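Local coordinates for protein Alpha/beta hydrolase (Pectobacterium atrosepticum SCRI1043, PDB 3BDV) that is probably a serine hydrolase of the alpha/beta-hydrolase fold, of unknown substrate, and binds calcium, at residues 63-66 against 67-71; 12-15 against 16-20. All coordinates share one frame; numbering follows the deposited sequence.

In the fold
Contact 1 (63-66 against 67-71) and contact 2 (12-15 against 16-20) are both local, each made within one continuous piece of chain, and both lie toward the outside of the fold with a few buried side chains turned to the central parallel sheet. Contact 1 is held within a single helix, 58-70, whereas contact 2 takes the chain out of helix 4-15 and into strand 19-23. Ile-65 and Glu-68 of contact 1 pack against that same strand; the nearest atoms of the two contacts are about 7 Å apart. Both use bridging water: in contact 1 it leads from a helix carbonyl to the calcium-binding carboxylate, and in contact 2 two waters tie the turn.

Contact 1 of 2, residues 63-66 against 67-71; sequences LAIR and RELSV. With CA (calcium ion), chain C.
Leu-63 O receives Arg-67 N at 2.9 Å, the first of four successive i to i+4 bonds that keep this last part of helix 58-70 regular. The Leu-63 side chain passes close to the same arginine, with CG 3.7 Å from Arg-67 NH1. The Arg-67 guanidinium lies flat over Ala-64, whose CA sits over its centre, 3.5 Å from its plane. Bent at chi3 (-67°), the arginine chain folds back along the helix, with NH2 3.4 Å from Ala-64 CB and hydrogen-bonded to Arg-49 O. Ala-64 O accepts Glu-68 N and a water, 2.7 Å away, that donates to Glu-68 OE1. This water links the helix backbone to a carboxylate that grips calcium with both oxygens, OE1 at 2.5 Å and OE2 at 2.6 Å from the ion; three waters and Arg-47 O are further ligands. Ile-65 CG2 and Leu-69 CD1 meet at 4.0 Å, their side chains side by side and pointing the same way. Arg-66 O takes the N-H of Ser-70. In a beta-alpha-beta crossover of the alpha/beta-hydrolase fold, helix 58-70 connects parallel strands 46-47 and 76-81, which flank strand 19-23, and lays Ile-65 and Leu-69 on the sheet beside helix 83-93.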
ATOM      1  N   LEU A  63      -9.620   8.151   9.072  1.00 25.49           N
ATOM      2  CA  LEU A  63     -10.493   9.223   8.649  1.00 25.22           C
ATOM      3  C   LEU A  63     -10.038   9.745   7.259  1.00 24.66           C
ATOM      4  O   LEU A  63     -10.871   9.958   6.376  1.00 25.67           O
ATOM      5  CB  LEU A  63     -10.489  10.282   9.755  1.00 22.61           C
ATOM      6  CG  LEU A  63     -11.495  11.414   9.802  1.00 32.95           C
ATOM      7  CD1 LEU A  63     -12.842  10.957   9.308  1.00 36.56           C
ATOM      8  CD2 LEU A  63     -11.559  11.888  11.217  1.00 32.84           C
ATOM      9  N   ALA A  64      -8.729   9.899   7.026  1.00 23.87           N
ATOM     10  CA  ALA A  64      -8.241  10.333   5.716  1.00 23.90           C
ATOM     11  C   ALA A  64      -8.547   9.354   4.578  1.00 24.57           C
ATOM     12  O   ALA A  64      -8.897   9.772   3.471  1.00 23.65           O
ATOM     13  CB  ALA A  64      -6.746  10.649   5.743  1.00 23.79           C
ATOM     14  N   ILE A  65      -8.411   8.051   4.852  1.00 25.26           N
ATOM     15  CA  ILE A  65      -8.699   7.047   3.850  1.00 24.63           C
ATOM     16  C   ILE A  65     -10.215   7.046   3.563  1.00 25.18           C
ATOM     17  O   ILE A  65     -10.629   7.018   2.409  1.00 30.88           O
ATOM     18  CB  ILE A  65      -8.236   5.607   4.277  1.00 26.46           C
ATOM     19  CG1 ILE A  65      -6.709   5.529   4.423  1.00 27.79           C
ATOM     20  CG2 ILE A  65      -8.743   4.567   3.229  1.00 26.50           C
ATOM     21  CD1 ILE A  65      -6.235   4.253   5.213  1.00 21.86           C
ATOM     22  N   ARG A  66     -11.021   7.021   4.611  1.00 26.93           N
ATOM     23  CA  ARG A  66     -12.491   7.120   4.481  1.00 30.49           C
ATOM     24  C   ARG A  66     -12.887   8.337   3.611  1.00 31.54           C
ATOM     25  O   ARG A  66     -13.673   8.200   2.668  1.00 28.54           O
ATOM     26  CB  ARG A  66     -13.176   7.236   5.849  1.00 29.77           C
ATOM     27  CG  ARG A  66     -13.398   5.927   6.628  1.00 33.29           C
ATOM     28  CD  ARG A  66     -14.713   5.937   7.432  1.00 41.59           C
ATOM     29  NE  ARG A  66     -14.547   6.038   8.887  1.00 48.18           N
ATOM     30  CZ  ARG A  66     -14.147   5.040   9.690  1.00 52.18           C
ATOM     31  NH1 ARG A  66     -13.815   3.844   9.205  1.00 55.50           N
ATOM     32  NH2 ARG A  66     -14.052   5.242  11.003  1.00 52.40           N
ATOM     33  N   ARG A  67     -12.344   9.522   3.916  1.00 30.38           N
ATOM     34  CA  ARG A  67     -12.638  10.723   3.104  1.00 33.84           C
ATOM     35  C   ARG A  67     -12.391  10.421   1.663  1.00 31.28           C
ATOM     36  O   ARG A  67     -13.225  10.677   0.800  1.00 30.73           O
ATOM     37  CB  ARG A  67     -11.759  11.923   3.467  1.00 31.78           C
ATOM     38  CG  ARG A  67     -12.064  12.520   4.814  1.00 41.68           C
ATOM     39  CD  ARG A  67     -11.437  13.914   4.989  1.00 42.08           C
ATOM     40  NE  ARG A  67      -9.959  13.931   5.026  1.00 48.57           N
ATOM     41  CZ  ARG A  67      -9.207  13.752   6.121  1.00 46.71           C
ATOM     42  NH1 ARG A  67      -9.758  13.471   7.295  1.00 47.45           N
ATOM     43  NH2 ARG A  67      -7.885  13.835   6.036  1.00 44.65           N
ATOM     44  N   GLU A  68     -11.228   9.847   1.407  1.00 29.41           N
ATOM     45  CA  GLU A  68     -10.798   9.551   0.074  1.00 28.27           C
ATOM     46  C   GLU A  68     -11.749   8.602  -0.644  1.00 29.49           C
ATOM     47  O   GLU A  68     -12.033   8.768  -1.837  1.00 29.64           O
ATOM     48  CB  GLU A  68      -9.417   8.920   0.146  1.00 29.71           C
ATOM     49  CG  GLU A  68      -8.684   8.927  -1.152  1.00 26.64           C
ATOM     50  CD  GLU A  68      -8.137  10.272  -1.525  1.00 25.46           C
ATOM     51  OE1 GLU A  68      -7.954  11.158  -0.670  1.00 25.12           O
ATOM     52  OE2 GLU A  68      -7.926  10.485  -2.714  1.00 27.25           O
ATOM     53  N   LEU A  69     -12.221   7.587   0.083  1.00 29.98           N
ATOM     54  CA  LEU A  69     -13.089   6.553  -0.523  1.00 29.56           C
ATOM     55  C   LEU A  69     -14.472   7.084  -0.836  1.00 29.78           C
ATOM     56  O   LEU A  69     -15.095   6.657  -1.803  1.00 27.57           O
ATOM     57  CB  LEU A  69     -13.202   5.331   0.395  1.00 28.60           C
ATOM     58  CG  LEU A  69     -11.893   4.528   0.554  1.00 30.87           C
ATOM     59  CD1 LEU A  69     -12.148   3.355   1.468  1.00 34.06           C
ATOM     60  CD2 LEU A  69     -11.307   4.058  -0.752  1.00 31.36           C
ATOM     61  N   SER A  70     -14.934   8.028  -0.019  1.00 29.07           N
ATOM     62  CA  SER A  70     -16.292   8.557  -0.124  1.00 31.08           C
ATOM     63  C   SER A  70     -16.535   9.134  -1.501  1.00 32.18           C
ATOM     64  O   SER A  70     -17.662   9.115  -1.979  1.00 35.55           O
ATOM     65  CB  SER A  70     -16.526   9.666   0.909  1.00 32.86           C
ATOM     66  OG  SER A  70     -15.742  10.831   0.619  1.00 30.31           O
ATOM     67  N   VAL A  71     -15.492   9.687  -2.118  1.00 32.39           N
ATOM     68  CA  VAL A  71     -15.621  10.304  -3.457  1.00 33.82           C
ATOM     69  C   VAL A  71     -15.124   9.444  -4.621  1.00 37.48           C
ATOM     70  O   VAL A  71     -15.198   9.860  -5.783  1.00 39.75           O
ATOM     71  CB  VAL A  71     -14.910  11.635  -3.495  1.00 33.56           C
ATOM     72  CG1 VAL A  71     -15.509  12.535  -2.412  1.00 36.83           C
ATOM     73  CG2 VAL A  71     -13.403  11.445  -3.307  1.00 34.48           C
TER
HETATM   74 CA    CA C 191      -6.950  12.811  -2.299  1.00 30.96          CA
HETATM   75  O   HOH W   1      -7.964  11.977   2.294  1.00 28.68           O
HETATM   76  O   HOH W   2      -7.710  14.371  -0.841  1.00 46.19           O
HETATM   77  O   HOH W   3      -9.154  13.323  -3.213  1.00 34.53           O
HETATM   78  O   HOH W   4      -6.335  12.145  -4.492  1.00 29.73           O

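Contact 2 of 2, residues 12-15 against 16-20; sequences TEVS and QQLTM
Val-14 meets Leu-18 and Met-20, present as selenomethionine, through a single methyl group. With CG1 anti to the backbone N (chi1 165°), that branch lies 4.0 Å from Leu-18 CD1 and 3.9 Å from Met-20 CE. The valine and leucine side chains run obliquely past one another, whereas Met-20 comes across Val-14 at about a right angle; its chain, bent at chi2 (-53°), brings the terminal methyl back from the strand toward the helix. Leu-180 and Ser-184 of helix 174-185 and Ile-77 and Ile-79 of strand 76-81 also touch Met-20, so the cluster joins the end of helix 4-15 to the sheet.

The backbone turns beside these side chains. Val-14 O accepts two N-H groups: Leu-18 N approaches Val-14 O in the carbonyl plane at 3.0 Å, and Gln-17 N comes from above the plane. Gln-16 N reaches Glu-13 O at 3.2 Å, again from above the carbonyl plane, and makes a weak bond to Thr-12 O. The Gln-16 side chain bends back along the helix, bringing Gln-16 CG within 3.2 Å of Glu-13 O. A water donates to Glu-13 O and accepts from Gln-17 NE2, an amide nitrogen also bonded to Asn-190 O near the C-terminus.

Ser-15 CA makes a C-H...O contact with Leu-18 O (3.4 Å). A second water lies 2.7 Å from Ser-15 OG, donates to Leu-18 O and accepts from Met-20 N, bridging helix, turn and strand. Ser-15 OG also bonds with Leu-11 O and Trp-45 NE1. Where the regular helical bonding gives out, polar backbone groups are thus satisfied by the doubly used Val-14 O and by water, while methyl contacts of Val-14 with Leu-18 and Met-20 tie the turn on its apolar side.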
ATOM      1  N   THR A  12      -2.398   1.663 -17.285  1.00 25.24           N
ATOM      2  CA  THR A  12      -3.371   2.591 -17.867  1.00 26.23           C
ATOM      3  C   THR A  12      -4.731   1.893 -18.131  1.00 25.84           C
ATOM      4  O   THR A  12      -5.780   2.420 -17.785  1.00 23.86           O
ATOM      5  CB  THR A  12      -2.779   3.273 -19.144  1.00 25.62           C
ATOM      6  OG1 THR A  12      -1.664   4.089 -18.761  1.00 32.86           O
ATOM      7  CG2 THR A  12      -3.846   4.118 -19.845  1.00 32.13           C
ATOM      8  N   GLU A  13      -4.716   0.667 -18.644  1.00 24.85           N
ATOM      9  CA  GLU A  13      -5.955  -0.122 -18.766  1.00 25.50           C
ATOM     10  C   GLU A  13      -6.619  -0.466 -17.441  1.00 27.44           C
ATOM     11  O   GLU A  13      -7.856  -0.446 -17.322  1.00 25.28           O
ATOM     12  CB  GLU A  13      -5.720  -1.423 -19.514  1.00 25.82           C
ATOM     13  CG  GLU A  13      -5.364  -1.234 -20.966  1.00 38.01           C
ATOM     14  CD  GLU A  13      -6.481  -0.553 -21.742  1.00 44.24           C
ATOM     15  OE1 GLU A  13      -7.602  -1.101 -21.756  1.00 45.15           O
ATOM     16  OE2 GLU A  13      -6.237   0.538 -22.309  1.00 49.82           O
ATOM     17  N   VAL A  14      -5.821  -0.843 -16.447  1.00 25.96           N
ATOM     18  CA  VAL A  14      -6.383  -1.142 -15.121  1.00 24.21           C
ATOM     19  C   VAL A  14      -7.114   0.077 -14.574  1.00 25.43           C
ATOM     20  O   VAL A  14      -8.178  -0.038 -14.002  1.00 23.13           O
ATOM     21  CB  VAL A  14      -5.279  -1.591 -14.143  1.00 24.22           C
ATOM     22  CG1 VAL A  14      -5.734  -1.551 -12.677  1.00 22.12           C
ATOM     23  CG2 VAL A  14      -4.750  -3.015 -14.545  1.00 23.07           C
ATOM     24  N   SER A  15      -6.524   1.250 -14.773  1.00 27.51           N
ATOM     25  CA  SER A  15      -7.095   2.493 -14.277  1.00 27.57           C
ATOM     26  C   SER A  15      -8.429   2.877 -14.916  1.00 27.91           C
ATOM     27  O   SER A  15      -9.193   3.639 -14.348  1.00 29.10           O
ATOM     28  CB  SER A  15      -6.066   3.609 -14.418  1.00 28.92           C
ATOM     29  OG  SER A  15      -4.995   3.372 -13.521  1.00 29.44           O
ATOM     30  N   GLN A  16      -8.746   2.316 -16.064  1.00 29.36           N
ATOM     31  CA  GLN A  16     -10.081   2.520 -16.646  1.00 30.22           C
ATOM     32  C   GLN A  16     -11.200   1.975 -15.745  1.00 31.13           C
ATOM     33  O   GLN A  16     -12.359   2.367 -15.908  1.00 28.93           O
ATOM     34  CB  GLN A  16     -10.228   1.840 -18.010  1.00 33.49           C
ATOM     35  CG  GLN A  16      -9.098   2.050 -18.991  1.00 36.80           C
ATOM     36  CD  GLN A  16      -9.097   3.413 -19.616  1.00 47.45           C
ATOM     37  OE1 GLN A  16      -9.159   4.435 -18.930  1.00 49.83           O
ATOM     38  NE2 GLN A  16      -9.009   3.440 -20.942  1.00 58.08           N
ATOM     39  N   GLN A  17     -10.866   1.035 -14.853  1.00 27.03           N
ATOM     40  CA  GLN A  17     -11.870   0.360 -14.029  1.00 25.12           C
ATOM     41  C   GLN A  17     -11.612   0.298 -12.515  1.00 24.47           C
ATOM     42  O   GLN A  17     -12.524   0.035 -11.758  1.00 24.10           O
ATOM     43  CB  GLN A  17     -12.052  -1.056 -14.528  1.00 25.08           C
ATOM     44  CG  GLN A  17     -12.668  -1.164 -15.922  1.00 29.31           C
ATOM     45  CD  GLN A  17     -13.056  -2.601 -16.229  1.00 32.56           C
ATOM     46  OE1 GLN A  17     -13.843  -3.198 -15.508  1.00 31.46           O
ATOM     47  NE2 GLN A  17     -12.489  -3.167 -17.288  1.00 35.06           N
ATOM     48  N   LEU A  18     -10.365   0.488 -12.087  1.00 21.84           N
ATOM     49  CA  LEU A  18      -9.994   0.495 -10.676  1.00 22.30           C
ATOM     50  C   LEU A  18      -9.251   1.776 -10.366  1.00 23.18           C
ATOM     51  O   LEU A  18      -8.527   2.276 -11.201  1.00 24.95           O
ATOM     52  CB  LEU A  18      -9.049  -0.664 -10.339  1.00 23.95           C
ATOM     53  CG  LEU A  18      -9.611  -2.058 -10.563  1.00 24.95           C
ATOM     54  CD1 LEU A  18      -8.555  -3.134 -10.335  1.00 20.69           C
ATOM     55  CD2 LEU A  18     -10.851  -2.282  -9.658  1.00 21.73           C
ATOM     56  N   THR A  19      -9.406   2.262  -9.143  1.00 22.68           N
ATOM     57  CA  THR A  19      -8.719   3.469  -8.732  1.00 21.70           C
ATOM     58  C   THR A  19      -7.646   3.119  -7.720  1.00 20.15           C
ATOM     59  O   THR A  19      -7.942   2.454  -6.713  1.00 23.26           O
ATOM     60  CB  THR A  19      -9.738   4.442  -8.102  1.00 24.59           C
ATOM     61  OG1 THR A  19     -10.647   4.878  -9.116  1.00 26.15           O
ATOM     62  CG2 THR A  19      -9.067   5.652  -7.483  1.00 23.86           C
HETATM   63  N   MSE A  20      -6.423   3.544  -7.978  1.00 22.79           N
HETATM   64  CA  MSE A  20      -5.356   3.365  -7.009  1.00 21.17           C
HETATM   65  C   MSE A  20      -5.403   4.499  -6.012  1.00 19.95           C
HETATM   66  O   MSE A  20      -5.455   5.656  -6.407  1.00 18.91           O
HETATM   67  CB  MSE A  20      -3.998   3.434  -7.680  1.00 22.12           C
HETATM   68  CG  MSE A  20      -3.806   2.507  -8.831  1.00 21.76           C
HETATM   69 SE   MSE A  20      -4.185   0.668  -8.535  0.75 23.39          SE
HETATM   70  CE  MSE A  20      -3.293  -0.079 -10.081  1.00 31.24           C
TER
HETATM   71  O   HOH W   5      -9.891  -1.706 -18.317  1.00 42.63           O
HETATM   72  O   HOH W   6      -6.212   4.003 -11.175  1.00 34.23           O